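Long-range contacts in LacI family transcription regulator (Bifidobacterium animalis subsp. lactis, PDB 4O5A), which probably acts as a LacI-type transcriptional regulator, binding DNA through an N-terminal helix-turn-helix domain and a small effector through its periplasmic-binding-protein-like core: residues G94-Y104 with R309-D320; M154-S162 with G167-D175. All coordinates share one frame; numbering follows the deposited sequence.

Contact 1: residues G94-Y104 with R309-D320. With SO4 (sulfate ion), chain E.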
loop_
_atom_site.group_PDB
_atom_site.type_symbol
_atom_site.label_atom_id
_atom_site.label_comp_id
_atom_site.label_asym_id
_atom_site.label_seq_id
_atom_site.Cartn_x
_atom_site.Cartn_y
_atom_site.Cartn_z
ATOM N N GLY A 94 -8.267 10.087 -1.260
ATOM C CA GLY A 94 -8.464 11.525 -1.295
ATOM C C GLY A 94 -9.267 11.953 -2.511
ATOM O O GLY A 94 -10.197 12.771 -2.402
ATOM N N LEU A 95 -8.912 11.430 -3.683
ATOM C CA LEU A 95 -9.671 11.737 -4.894
ATOM C C LEU A 95 -11.143 11.401 -4.685
ATOM O O LEU A 95 -12.019 12.234 -4.924
ATOM C CB LEU A 95 -9.153 10.924 -6.094
ATOM C CG LEU A 95 -7.866 11.365 -6.794
ATOM C CD1 LEU A 95 -7.286 10.194 -7.585
ATOM C CD2 LEU A 95 -8.121 12.543 -7.733
ATOM N N GLY A 96 -11.408 10.185 -4.222
ATOM C CA GLY A 96 -12.769 9.741 -3.988
ATOM C C GLY A 96 -13.545 10.602 -3.010
ATOM O O GLY A 96 -14.751 10.780 -3.177
ATOM N N SER A 97 -12.870 11.164 -2.005
ATOM C CA SER A 97 -13.565 11.965 -1.002
ATOM C C SER A 97 -14.164 13.199 -1.650
ATOM O O SER A 97 -15.182 13.711 -1.193
ATOM C CB SER A 97 -12.654 12.341 0.178
ATOM O OG SER A 97 -11.783 13.423 -0.110
ATOM N N ALA A 98 -13.546 13.665 -2.732
ATOM C CA ALA A 98 -14.072 14.832 -3.434
ATOM C C ALA A 98 -14.998 14.456 -4.591
ATOM O O ALA A 98 -16.019 15.122 -4.809
ATOM C CB ALA A 98 -12.947 15.748 -3.911
ATOM N N LEU A 99 -14.653 13.405 -5.327
ATOM C CA LEU A 99 -15.490 12.970 -6.449
ATOM C C LEU A 99 -16.870 12.525 -5.973
ATOM O O LEU A 99 -17.861 12.750 -6.664
ATOM C CB LEU A 99 -14.812 11.854 -7.253
ATOM C CG LEU A 99 -13.477 12.244 -7.884
ATOM C CD1 LEU A 99 -12.837 11.016 -8.511
ATOM C CD2 LEU A 99 -13.669 13.371 -8.919
ATOM N N GLU A 100 -16.940 11.928 -4.778
ATOM C CA GLU A 100 -18.229 11.461 -4.250
ATOM C C GLU A 100 -19.196 12.600 -3.986
ATOM O O GLU A 100 -20.412 12.416 -4.084
ATOM C CB GLU A 100 -18.047 10.655 -2.965
ATOM C CG GLU A 100 -17.498 9.257 -3.191
ATOM C CD GLU A 100 -18.464 8.364 -3.941
ATOM O OE1 GLU A 100 -19.690 8.474 -3.705
ATOM O OE2 GLU A 100 -17.997 7.539 -4.767
ATOM N N GLU A 101 -18.655 13.767 -3.645
ATOM C CA GLU A 101 -19.484 14.954 -3.413
ATOM C C GLU A 101 -20.283 15.350 -4.651
ATOM O O GLU A 101 -21.318 16.008 -4.530
ATOM C CB GLU A 101 -18.614 16.141 -2.953
ATOM C CG GLU A 101 -17.950 15.935 -1.606
ATOM C CD GLU A 101 -17.126 17.132 -1.157
ATOM O OE1 GLU A 101 -17.638 18.270 -1.191
ATOM O OE2 GLU A 101 -15.964 16.933 -0.754
ATOM N N ARG A 102 -19.801 14.963 -5.834
ATOM C CA ARG A 102 -20.458 15.320 -7.093
ATOM C C ARG A 102 -20.896 14.073 -7.856
ATOM O O ARG A 102 -21.191 14.152 -9.051
ATOM C CB ARG A 102 -19.491 16.087 -8.006
ATOM C CG ARG A 102 -18.785 17.279 -7.384
ATOM C CD ARG A 102 -19.589 18.546 -7.570
ATOM N NE ARG A 102 -19.933 18.796 -8.971
ATOM C CZ ARG A 102 -19.297 19.645 -9.779
ATOM N NH1 ARG A 102 -18.268 20.353 -9.338
ATOM N NH2 ARG A 102 -19.704 19.802 -11.034
ATOM N N ASP A 103 -20.900 12.929 -7.174
ATOM C CA ASP A 103 -21.307 11.658 -7.788
ATOM C C ASP A 103 -20.463 11.298 -9.021
ATOM O O ASP A 103 -20.955 10.795 -10.032
ATOM C CB ASP A 103 -22.800 11.654 -8.076
ATOM C CG ASP A 103 -23.620 11.711 -6.801
ATOM O OD1 ASP A 103 -23.519 10.763 -5.989
ATOM O OD2 ASP A 103 -24.336 12.711 -6.596
ATOM N N TYR A 104 -19.172 11.571 -8.915
ATOM C CA TYR A 104 -18.226 11.231 -9.955
ATOM C C TYR A 104 -17.553 9.922 -9.575
ATOM O O TYR A 104 -17.513 9.565 -8.394
ATOM C CB TYR A 104 -17.175 12.342 -10.077
ATOM C CG TYR A 104 -17.427 13.262 -11.246
ATOM C CD1 TYR A 104 -18.528 14.093 -11.272
ATOM C CD2 TYR A 104 -16.563 13.284 -12.333
ATOM C CE1 TYR A 104 -18.770 14.932 -12.348
ATOM C CE2 TYR A 104 -16.794 14.123 -13.413
ATOM C CZ TYR A 104 -17.896 14.938 -13.412
ATOM O OH TYR A 104 -18.149 15.772 -14.474
ATOM N N ARG A 309 -7.555 14.959 -2.684
ATOM C CA ARG A 309 -8.792 15.715 -2.611
ATOM C C ARG A 309 -8.683 16.990 -3.444
ATOM O O ARG A 309 -9.584 17.326 -4.205
ATOM C CB ARG A 309 -9.105 16.029 -1.149
ATOM C CG ARG A 309 -10.420 16.701 -0.934
ATOM C CD ARG A 309 -10.760 16.738 0.551
ATOM N NE ARG A 309 -11.884 17.626 0.769
ATOM C CZ ARG A 309 -13.145 17.310 0.508
ATOM N NH1 ARG A 309 -13.450 16.115 0.021
ATOM N NH2 ARG A 309 -14.098 18.197 0.729
ATOM N N LEU A 310 -7.558 17.692 -3.315
ATOM C CA LEU A 310 -7.350 18.906 -4.081
ATOM C C LEU A 310 -7.309 18.614 -5.581
ATOM O O LEU A 310 -7.837 19.385 -6.378
ATOM C CB LEU A 310 -6.054 19.584 -3.641
ATOM C CG LEU A 310 -5.901 21.033 -4.074
ATOM C CD1 LEU A 310 -7.176 21.825 -3.769
ATOM C CD2 LEU A 310 -4.713 21.637 -3.356
ATOM N N ALA A 311 -6.696 17.492 -5.956
ATOM C CA ALA A 311 -6.578 17.123 -7.369
ATOM C C ALA A 311 -7.954 16.925 -8.000
ATOM O O ALA A 311 -8.211 17.382 -9.113
ATOM C CB ALA A 311 -5.743 15.865 -7.529
ATOM N N ALA A 312 -8.831 16.235 -7.283
ATOM C CA ALA A 312 -10.187 16.011 -7.770
ATOM C C ALA A 312 -10.945 17.331 -7.882
ATOM O O ALA A 312 -11.629 17.597 -8.881
ATOM C CB ALA A 312 -10.909 15.038 -6.858
ATOM N N GLN A 313 -10.812 18.183 -6.873
ATOM C CA GLN A 313 -11.493 19.473 -6.910
ATOM C C GLN A 313 -11.026 20.299 -8.096
ATOM O O GLN A 313 -11.823 20.969 -8.745
ATOM C CB GLN A 313 -11.284 20.239 -5.597
ATOM C CG GLN A 313 -11.925 19.550 -4.405
ATOM C CD GLN A 313 -11.573 20.194 -3.084
ATOM O OE1 GLN A 313 -10.442 20.636 -2.880
ATOM N NE2 GLN A 313 -12.542 20.251 -2.174
ATOM N N LEU A 314 -9.729 20.249 -8.380
ATOM C CA LEU A 314 -9.177 21.049 -9.470
ATOM C C LEU A 314 -9.657 20.539 -10.826
ATOM O O LEU A 314 -9.962 21.325 -11.725
ATOM C CB LEU A 314 -7.644 21.043 -9.419
ATOM C CG LEU A 314 -7.049 21.812 -8.242
ATOM C CD1 LEU A 314 -5.529 21.664 -8.230
ATOM C CD2 LEU A 314 -7.447 23.285 -8.290
HETATM N N MSE A 315 -9.732 19.224 -10.978
HETATM C CA MSE A 315 -10.191 18.674 -12.243
HETATM C C MSE A 315 -11.658 18.990 -12.440
HETATM O O MSE A 315 -12.076 19.273 -13.549
HETATM C CB MSE A 315 -9.937 17.167 -12.339
HETATM C CG MSE A 315 -8.466 16.841 -12.551
HETATM SE SE MSE A 315 -8.142 14.941 -12.748
HETATM C CE MSE A 315 -8.519 14.357 -10.945
ATOM N N LEU A 316 -12.438 18.958 -11.363
ATOM C CA LEU A 316 -13.852 19.331 -11.457
ATOM C C LEU A 316 -14.038 20.790 -11.870
ATOM O O LEU A 316 -14.960 21.122 -12.616
ATOM C CB LEU A 316 -14.562 19.051 -10.132
ATOM C CG LEU A 316 -14.817 17.559 -9.936
ATOM C CD1 LEU A 316 -15.203 17.239 -8.490
ATOM C CD2 LEU A 316 -15.897 17.099 -10.899
ATOM N N LYS A 317 -13.164 21.667 -11.381
ATOM C CA LYS A 317 -13.183 23.059 -11.820
ATOM C C LYS A 317 -12.923 23.168 -13.316
ATOM O O LYS A 317 -13.618 23.885 -14.011
ATOM C CB LYS A 317 -12.145 23.894 -11.064
ATOM C CG LYS A 317 -12.503 24.226 -9.624
ATOM C CD LYS A 317 -11.523 25.261 -9.089
ATOM C CE LYS A 317 -11.458 25.269 -7.566
ATOM N NZ LYS A 317 -12.658 25.901 -6.924
ATOM N N LEU A 318 -11.909 22.460 -13.804
ATOM C CA LEU A 318 -11.605 22.456 -15.237
ATOM C C LEU A 318 -12.814 21.974 -16.037
ATOM O O LEU A 318 -13.192 22.573 -17.046
ATOM C CB LEU A 318 -10.394 21.556 -15.525
ATOM C CG LEU A 318 -9.022 22.016 -15.019
ATOM C CD1 LEU A 318 -7.983 20.911 -15.224
ATOM C CD2 LEU A 318 -8.581 23.291 -15.717
ATOM N N ILE A 319 -13.432 20.896 -15.571
ATOM C CA ILE A 319 -14.621 20.353 -16.225
ATOM C C ILE A 319 -15.760 21.369 -16.229
ATOM O O ILE A 319 -16.488 21.506 -17.225
ATOM C CB ILE A 319 -15.080 19.047 -15.532
ATOM C CG1 ILE A 319 -14.023 17.964 -15.692
ATOM C CG2 ILE A 319 -16.419 18.572 -16.097
ATOM C CD1 ILE A 319 -14.191 16.819 -14.724
ATOM N N ASP A 320 -15.912 22.094 -15.124
ATOM C CA ASP A 320 -16.961 23.112 -15.025
ATOM C C ASP A 320 -16.665 24.335 -15.892
ATOM O O ASP A 320 -17.527 25.185 -16.074
ATOM C CB ASP A 320 -17.199 23.539 -13.563
ATOM C CG ASP A 320 -17.736 22.403 -12.688
ATOM O OD1 ASP A 320 -18.298 21.430 -13.237
ATOM O OD2 ASP A 320 -17.599 22.484 -11.445
HETATM S S SO4 E . -11.948 21.325 1.544
HETATM O O1 SO4 E . -11.385 22.279 2.491
HETATM O O2 SO4 E . -12.406 22.032 0.351
HETATM O O3 SO4 E . -10.940 20.327 1.202
HETATM O O4 SO4 E . -13.086 20.661 2.165
#
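Arg309 reaches across from helix 304-320 to the flank of helix 88-99, its chain extended from CG to NE, with CG anti to the backbone N (chi1 -175°). The stretched chain carries the guanidinium to Glu101, whose carboxylate lies nearly coplanar with it. Both end nitrogens grip one oxygen: NH2 of Arg309 reaches the syn lone pair of Glu101 OE2 at 2.7 Å, while NH1 meets the same atom almost along its C-O bond. Arg309 NH1 also donates in plane to Ser97 OG (3.2 Å), a hydroxyl that in turn donates to Gly94 O. A sulfate ion, probably from the crystallisation liquor, takes bonds from Arg309 NE and NH2 and from Gln313 NE2. With a leucine in place of Arg309, the Glu101 carboxylate would probably be left without this cationic mate and Ser97 OG without the donor that meets it.

Between the charged ends the helices, inclined at 44° with axes 7.1 Å apart, meet through small residues: the methyls of Ala98 and Ala312 touch at 3.7 Å (CB to CB). Leu95 CD2 lies against Ala312 CB and reaches the selenomethionine methyl, Met315 CE. Leu316 divides its branches, CD1 against Arg102 CG and CD2 over the centre of the Tyr104 ring in a CH-pi contact, 3.8 Å from the centroid. Ile319 approaches the same ring obliquely. Farther along, Arg102 bends at chi2 and chi3 and meets Asp320 end-on, NH1 to OD2 and NH2 to OD1, each 3.1 Å; Arg67 is a second cationic partner of Asp320 OD1. Nearby, Glu100 and Asp103 pair with Arg109 of the second subunit.

Two ion pairs thus flank an apolar seam of alanine and leucine that packs the helices together on one side of the parallel sheet.

Contact 2: residues M154-S162 with G167-D175. With GOL (glycerol), chain B.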
loop_
_atom_site.group_PDB
_atom_site.type_symbol
_atom_site.label_atom_id
_atom_site.label_comp_id
_atom_site.label_asym_id
_atom_site.label_seq_id
_atom_site.Cartn_x
_atom_site.Cartn_y
_atom_site.Cartn_z
HETATM N N MSE A 154 -9.761 18.182 -23.906
HETATM C CA MSE A 154 -9.822 17.223 -22.803
HETATM C C MSE A 154 -9.099 17.774 -21.581
HETATM O O MSE A 154 -7.871 17.902 -21.591
HETATM C CB MSE A 154 -9.215 15.869 -23.208
HETATM C CG MSE A 154 -8.980 14.910 -22.043
HETATM SE SE MSE A 154 -10.611 14.239 -21.181
HETATM C CE MSE A 154 -11.071 12.889 -22.523
ATOM N N PRO A 155 -9.861 18.117 -20.528
ATOM C CA PRO A 155 -9.251 18.607 -19.288
ATOM C C PRO A 155 -8.255 17.613 -18.719
ATOM O O PRO A 155 -8.502 16.406 -18.722
ATOM C CB PRO A 155 -10.447 18.739 -18.342
ATOM C CG PRO A 155 -11.601 19.061 -19.271
ATOM C CD PRO A 155 -11.333 18.212 -20.497
ATOM N N CYS A 156 -7.124 18.114 -18.237
ATOM C CA CYS A 156 -6.202 17.262 -17.504
ATOM C C CYS A 156 -5.509 18.029 -16.394
ATOM O O CYS A 156 -5.480 19.268 -16.392
ATOM C CB CYS A 156 -5.160 16.639 -18.436
ATOM S SG CYS A 156 -4.041 17.846 -19.156
ATOM N N LEU A 157 -4.949 17.273 -15.461
ATOM C CA LEU A 157 -4.194 17.824 -14.351
ATOM C C LEU A 157 -3.007 16.919 -14.087
ATOM O O LEU A 157 -3.150 15.691 -14.021
ATOM C CB LEU A 157 -5.062 17.888 -13.098
ATOM C CG LEU A 157 -4.363 18.361 -11.826
ATOM C CD1 LEU A 157 -4.204 19.868 -11.845
ATOM C CD2 LEU A 157 -5.140 17.910 -10.602
ATOM N N ALA A 158 -1.835 17.526 -13.945
ATOM C CA ALA A 158 -0.633 16.766 -13.631
ATOM C C ALA A 158 -0.231 16.959 -12.171
ATOM O O ALA A 158 -0.360 18.052 -11.618
ATOM C CB ALA A 158 0.498 17.166 -14.558
ATOM N N LEU A 159 0.253 15.889 -11.546
ATOM C CA LEU A 159 0.836 16.006 -10.213
ATOM C C LEU A 159 2.345 15.879 -10.345
ATOM O O LEU A 159 2.882 14.770 -10.451
ATOM C CB LEU A 159 0.284 14.935 -9.265
ATOM C CG LEU A 159 -0.983 15.292 -8.477
ATOM C CD1 LEU A 159 -2.113 15.769 -9.388
ATOM C CD2 LEU A 159 -1.438 14.111 -7.630
ATOM N N ALA A 160 3.029 17.018 -10.357
ATOM C CA ALA A 160 4.469 17.035 -10.598
ATOM C C ALA A 160 5.079 18.365 -10.180
ATOM O O ALA A 160 4.365 19.269 -9.751
ATOM C CB ALA A 160 4.746 16.781 -12.061
ATOM N N ASP A 161 6.396 18.477 -10.310
ATOM C CA ASP A 161 7.052 19.772 -10.212
ATOM C C ASP A 161 6.646 20.539 -11.467
ATOM O O ASP A 161 6.537 19.950 -12.546
ATOM C CB ASP A 161 8.572 19.610 -10.160
ATOM C CG ASP A 161 9.286 20.884 -9.720
ATOM O OD1 ASP A 161 9.683 21.691 -10.593
ATOM O OD2 ASP A 161 9.465 21.072 -8.496
ATOM N N SER A 162 6.410 21.842 -11.329
ATOM C CA SER A 162 5.951 22.673 -12.444
ATOM C C SER A 162 6.915 22.670 -13.638
ATOM O O SER A 162 6.507 22.902 -14.777
ATOM C CB SER A 162 5.732 24.109 -11.966
ATOM O OG SER A 162 6.931 24.637 -11.433
ATOM N N GLY A 167 3.159 24.150 -18.823
ATOM C CA GLY A 167 1.964 24.958 -18.978
ATOM C C GLY A 167 0.654 24.264 -18.658
ATOM O O GLY A 167 -0.365 24.940 -18.510
ATOM N N LEU A 168 0.665 22.931 -18.558
ATOM C CA LEU A 168 -0.533 22.182 -18.195
ATOM C C LEU A 168 -0.911 22.464 -16.745
ATOM O O LEU A 168 -0.040 22.740 -15.919
ATOM C CB LEU A 168 -0.308 20.674 -18.369
ATOM C CG LEU A 168 -0.155 20.156 -19.800
ATOM C CD1 LEU A 168 0.033 18.654 -19.828
ATOM C CD2 LEU A 168 -1.370 20.549 -20.618
ATOM N N PRO A 169 -2.218 22.409 -16.430
ATOM C CA PRO A 169 -2.640 22.601 -15.039
ATOM C C PRO A 169 -1.909 21.634 -14.122
ATOM O O PRO A 169 -1.927 20.425 -14.368
ATOM C CB PRO A 169 -4.127 22.245 -15.082
ATOM C CG PRO A 169 -4.553 22.649 -16.469
ATOM C CD PRO A 169 -3.365 22.296 -17.350
ATOM N N THR A 170 -1.262 22.158 -13.086
ATOM C CA THR A 170 -0.418 21.317 -12.247
ATOM C C THR A 170 -0.727 21.503 -10.772
ATOM O O THR A 170 -0.876 22.637 -10.297
ATOM C CB THR A 170 1.064 21.660 -12.489
ATOM O OG1 THR A 170 1.338 21.642 -13.897
ATOM C CG2 THR A 170 1.988 20.677 -11.771
ATOM N N LEU A 171 -0.817 20.391 -10.048
ATOM C CA LEU A 171 -0.782 20.432 -8.591
ATOM C C LEU A 171 0.684 20.204 -8.218
ATOM O O LEU A 171 1.210 19.099 -8.394
ATOM C CB LEU A 171 -1.697 19.349 -8.005
ATOM C CG LEU A 171 -1.803 19.244 -6.485
ATOM C CD1 LEU A 171 -2.202 20.576 -5.862
ATOM C CD2 LEU A 171 -2.779 18.129 -6.106
HETATM N N MSE A 172 1.345 21.257 -7.739
HETATM C CA MSE A 172 2.805 21.305 -7.678
HETATM C C MSE A 172 3.393 20.754 -6.387
HETATM O O MSE A 172 3.050 21.207 -5.296
HETATM C CB MSE A 172 3.286 22.747 -7.832
HETATM C CG MSE A 172 2.752 23.457 -9.058
HETATM SE SE MSE A 172 3.305 25.318 -9.136
HETATM C CE MSE A 172 2.413 25.982 -7.533
ATOM N N SER A 173 4.307 19.800 -6.518
ATOM C CA SER A 173 5.089 19.329 -5.382
ATOM C C SER A 173 6.268 20.264 -5.178
ATOM O O SER A 173 6.606 21.053 -6.065
ATOM C CB SER A 173 5.604 17.915 -5.645
ATOM O OG SER A 173 6.498 17.915 -6.743
ATOM N N ASP A 174 6.908 20.206 -4.013
ATOM C CA ASP A 174 8.086 21.026 -3.809
ATOM C C ASP A 174 9.201 20.203 -3.194
ATOM O O ASP A 174 9.518 20.352 -2.016
ATOM C CB ASP A 174 7.777 22.251 -2.939
ATOM C CG ASP A 174 8.805 23.368 -3.100
ATOM O OD1 ASP A 174 9.957 23.112 -3.535
ATOM O OD2 ASP A 174 8.465 24.526 -2.771
ATOM N N ASP A 175 9.804 19.345 -4.002
ATOM C CA ASP A 175 10.892 18.509 -3.499
ATOM C C ASP A 175 12.103 19.317 -3.020
ATOM O O ASP A 175 12.788 18.896 -2.099
ATOM C CB ASP A 175 11.326 17.475 -4.539
ATOM C CG ASP A 175 10.326 16.332 -4.681
ATOM O OD1 ASP A 175 9.443 16.198 -3.808
ATOM O OD2 ASP A 175 10.425 15.571 -5.666
HETATM C C1 GOL B . 7.664 23.675 -7.258
HETATM O O1 GOL B . 6.950 23.169 -8.367
HETATM C C2 GOL B . 7.666 25.202 -7.251
HETATM O O2 GOL B . 8.781 25.638 -6.502
HETATM C C3 GOL B . 6.394 25.718 -6.581
HETATM O O3 GOL B . 6.415 25.409 -5.202
HETATM O O HOH W 1 11.130 21.719 -6.052
HETATM O O HOH W 2 9.078 19.068 -6.821
HETATM O O HOH W 3 4.487 24.261 -16.260
#
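Strands 156-160 and 170-172 run parallel, 4.7 Å apart at their closest and inclined by 20°, with Ala158 paired to Thr170. Ala158 carries the pairing: its N donates to Pro169 O at 2.9 Å, almost straight (172°), and its O accepts from Leu171 N, also at 2.9 Å. Beyond it the pairing slackens. Ala160 N makes only a weak bond to Leu171 O, and Ser173 N comes to Ala160 O at 3.3 Å from above the carbonyl plane. Met172 CA adds a C-H contact to that same oxygen.

On one face Leu159 and Leu171 lie side by side, pointing the same way, with Leu159 CD1 against Leu171 CB at 3.9 Å. Leu157, its CG anti to the backbone N (chi1 176°), sets CD1 over the Pro169 carbonyl, 3.4 Å from Pro169 O. The Pro169 ring itself rests on Cys156 O. On the other face, that of Ala158 and Thr170, Cys156 SG touches Leu168 CD2. Here Thr170 CG2 approaches Ala160 O, while Thr170 OG1 turns back to donate to Leu168 O at 2.7 Å and also bonds Thr165. Past the strands, Ser162 CB meets the selenium of Met172.

Polar groups gather at the C-terminal ends. Asp161 OD2 accepts from two waters: one also donates to Asp174 OD1, and the other bonds Ser173 OG and accepts from Asp175 N; Asp161 OD1 bonds Ser163. A glycerol, probably from the crystallisation liquor, takes a straight bond from Ser162 N. The C-terminal ends of such strands line the ligand cleft in periplasmic-binding-protein folds, so the glycerol may mark the effector pocket. Firm pairing at Ala158 gives way to a hydrated, carboxylate-rich end, where the one water shared by Asp161 and Asp174 probably eases the repulsion between their carboxylates.

From the N-terminal end of the modelled chain, helix 88-99 supplies the first half of contact 1, and its partner comes more than 200 residues later, on helix 304-320. Contact 2 lies wholly within that long loop and closes only a short one, between neighbouring strands of the six-stranded parallel sheet. The two do not cross; their centres are about 15 Å apart, and they touch through helix 304-320, which packs on the sheet: Met315 CG meets Leu157 CB at 3.6 Å, and Leu310 CD2 meets Leu171 CD1. Contact 1 thus joins two helices beside the sheet, and contact 2 joins two of its strands, with helix 304-320, one half of contact 1, packing against the strands of contact 2.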